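Local coordinates for putative 4-amino-4-deoxychorismate lyase (Thermus thermophilus, PDB 2ZGI), which binds pyridoxal 5'-phosphate and is probably a lyase of the class-IV aminotransferase family, perhaps acting on 4-amino-4-deoxychorismate, at residues Leu173-Gly178 and Ile183-Val188. Residues are numbered along the deposited sequence; the frame is centred on the assembly and turned at random.
With PLP (pyridoxal-5'-phosphate), chain P.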
# COMPACT_ATOMS: atom_id res chain seq x y z
N LEU D 173 11.41 -28.15 -1.95
CA LEU D 173 11.82 -26.94 -2.64
C LEU D 173 10.58 -26.21 -3.13
O LEU D 173 9.78 -26.76 -3.90
CB LEU D 173 12.73 -27.28 -3.82
CG LEU D 173 13.35 -26.16 -4.65
CD1 LEU D 173 14.53 -25.51 -3.95
CD2 LEU D 173 13.76 -26.73 -6.00
N TYR D 174 10.41 -24.98 -2.68
CA TYR D 174 9.31 -24.12 -3.09
C TYR D 174 9.75 -23.12 -4.15
O TYR D 174 10.77 -22.45 -4.00
CB TYR D 174 8.76 -23.36 -1.90
CG TYR D 174 8.31 -24.29 -0.80
CD1 TYR D 174 7.03 -24.84 -0.80
CD2 TYR D 174 9.19 -24.64 0.24
CE1 TYR D 174 6.61 -25.71 0.22
CE2 TYR D 174 8.78 -25.50 1.27
CZ TYR D 174 7.50 -26.03 1.24
OH TYR D 174 7.09 -26.89 2.25
N LEU D 175 8.96 -23.02 -5.21
CA LEU D 175 9.15 -21.96 -6.20
C LEU D 175 8.16 -20.84 -5.88
O LEU D 175 6.94 -21.06 -5.77
CB LEU D 175 8.96 -22.47 -7.63
CG LEU D 175 9.56 -23.84 -8.02
CD1 LEU D 175 9.58 -23.96 -9.55
CD2 LEU D 175 10.96 -24.11 -7.44
N LEU D 176 8.70 -19.64 -5.72
CA LEU D 176 7.90 -18.51 -5.26
C LEU D 176 7.13 -17.97 -6.45
O LEU D 176 7.75 -17.59 -7.46
CB LEU D 176 8.79 -17.41 -4.65
CG LEU D 176 9.13 -17.49 -3.15
CD1 LEU D 176 9.74 -18.82 -2.76
CD2 LEU D 176 10.09 -16.37 -2.78
N GLU D 177 5.80 -17.94 -6.36
CA GLU D 177 4.97 -17.47 -7.47
C GLU D 177 4.88 -15.95 -7.51
O GLU D 177 5.28 -15.28 -6.57
CB GLU D 177 3.55 -18.05 -7.40
CG GLU D 177 3.51 -19.54 -7.39
CD GLU D 177 2.11 -20.09 -7.19
OE1 GLU D 177 1.21 -19.37 -6.71
OE2 GLU D 177 1.92 -21.27 -7.52
N GLY D 178 4.35 -15.45 -8.62
CA GLY D 178 4.02 -14.04 -8.80
C GLY D 178 5.00 -13.19 -9.60
O GLY D 178 4.76 -12.01 -9.79
N ILE D 183 13.41 -19.74 -16.62
CA ILE D 183 13.78 -21.00 -17.23
C ILE D 183 14.67 -21.79 -16.27
O ILE D 183 14.48 -22.99 -16.10
CB ILE D 183 14.45 -20.74 -18.61
CG1 ILE D 183 13.37 -20.33 -19.62
CG2 ILE D 183 15.24 -21.97 -19.11
CD1 ILE D 183 13.86 -19.49 -20.79
N THR D 184 15.65 -21.12 -15.64
CA THR D 184 16.58 -21.80 -14.74
C THR D 184 15.83 -22.44 -13.59
O THR D 184 16.05 -23.61 -13.29
CB THR D 184 17.70 -20.87 -14.22
OG1 THR D 184 18.32 -20.21 -15.33
CG2 THR D 184 18.75 -21.67 -13.50
N ARG D 185 14.90 -21.70 -12.99
CA ARG D 185 14.13 -22.23 -11.87
C ARG D 185 13.41 -23.55 -12.22
O ARG D 185 13.52 -24.55 -11.49
CB ARG D 185 13.11 -21.20 -11.40
CG ARG D 185 12.46 -21.63 -10.11
CD ARG D 185 11.98 -20.45 -9.30
NE ARG D 185 10.98 -19.65 -10.01
CZ ARG D 185 10.37 -18.61 -9.47
NH1 ARG D 185 10.64 -18.26 -8.21
NH2 ARG D 185 9.47 -17.93 -10.19
N GLU D 186 12.71 -23.55 -13.35
CA GLU D 186 12.06 -24.77 -13.85
C GLU D 186 13.03 -25.95 -14.03
O GLU D 186 12.72 -27.09 -13.70
CB GLU D 186 11.29 -24.46 -15.13
CG GLU D 186 10.09 -23.51 -14.87
CD GLU D 186 9.10 -24.07 -13.85
OE1 GLU D 186 8.87 -25.31 -13.80
OE2 GLU D 186 8.55 -23.24 -13.08
N LYS D 187 14.23 -25.66 -14.53
CA LYS D 187 15.26 -26.66 -14.66
C LYS D 187 15.71 -27.12 -13.28
O LYS D 187 15.91 -28.32 -13.07
CB LYS D 187 16.45 -26.14 -15.47
CG LYS D 187 16.14 -25.70 -16.90
CD LYS D 187 15.24 -26.67 -17.66
CE LYS D 187 15.34 -26.41 -19.16
NZ LYS D 187 15.08 -27.61 -19.96
N VAL D 188 15.86 -26.19 -12.34
CA VAL D 188 16.27 -26.56 -10.98
C VAL D 188 15.21 -27.47 -10.33
O VAL D 188 15.56 -28.50 -9.73
CB VAL D 188 16.64 -25.35 -10.10
CG1 VAL D 188 16.83 -25.77 -8.66
CG2 VAL D 188 17.94 -24.69 -10.61
N1 PLP P . 13.76 -12.54 -12.54
C2 PLP P . 13.74 -11.51 -13.41
C2A PLP P . 13.03 -10.25 -13.02
C3 PLP P . 14.38 -11.62 -14.65
O3 PLP P . 14.33 -10.56 -15.49
C4 PLP P . 15.01 -12.83 -14.98
C4A PLP P . 15.68 -13.06 -16.31
C5 PLP P . 14.98 -13.89 -14.07
C6 PLP P . 14.34 -13.70 -12.85
C5A PLP P . 15.67 -15.21 -14.34
O4P PLP P . 15.13 -15.96 -15.42
P PLP P . 15.94 -17.09 -16.22
O1P PLP P . 16.25 -18.20 -15.24
O2P PLP P . 17.23 -16.50 -16.75
O3P PLP P . 14.93 -17.40 -17.28
O HOH W 1 7.42 -16.27 -9.90
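L175 packs against the aliphatic part of R185 (CG and CD), the larger of the contacts between strand 172-176 and the first turns of helix 183-194. Their side chains run past each other in opposite directions. CD1 of L175 lies 3.7 Å from CG of R185, and CB of L175 sits over one face of the guanidinium. R185 CG is anti to the backbone N (chi1 -171°), which sends the chain toward the strand. At the start of the strand, L173 CD2 meets V188 CG1 at 4.2 Å, the side chains crossing at about a right angle.

The segments open a beta-alpha-beta unit that strand 198-202 completes, parallel to 172-176. The helix runs back nearly antiparallel to the strand, at 161°.

A water in the guanidinium plane, at its edge, accepts from R185 NH2 at 2.7 Å and donates to L176 O at 2.8 Å. R185 NH1 is hydrogen-bonded to P165 O. A leucine at R185 would probably leave P165 O without this donor and break the water bridge to L176 O. E186 OE2 touches L175 CD1 and also forms a salt bridge with R201.

At the first turn of the helix, the cofactor's phosphate takes N-H bonds from I183 N (to PLP O3P, 2.9 Å) and T184 N (to PLP O1P, 3.0 Å). T184 OG1 also donates to PLP O1P, while R44 and S218 bind the cofactor from outside the unit.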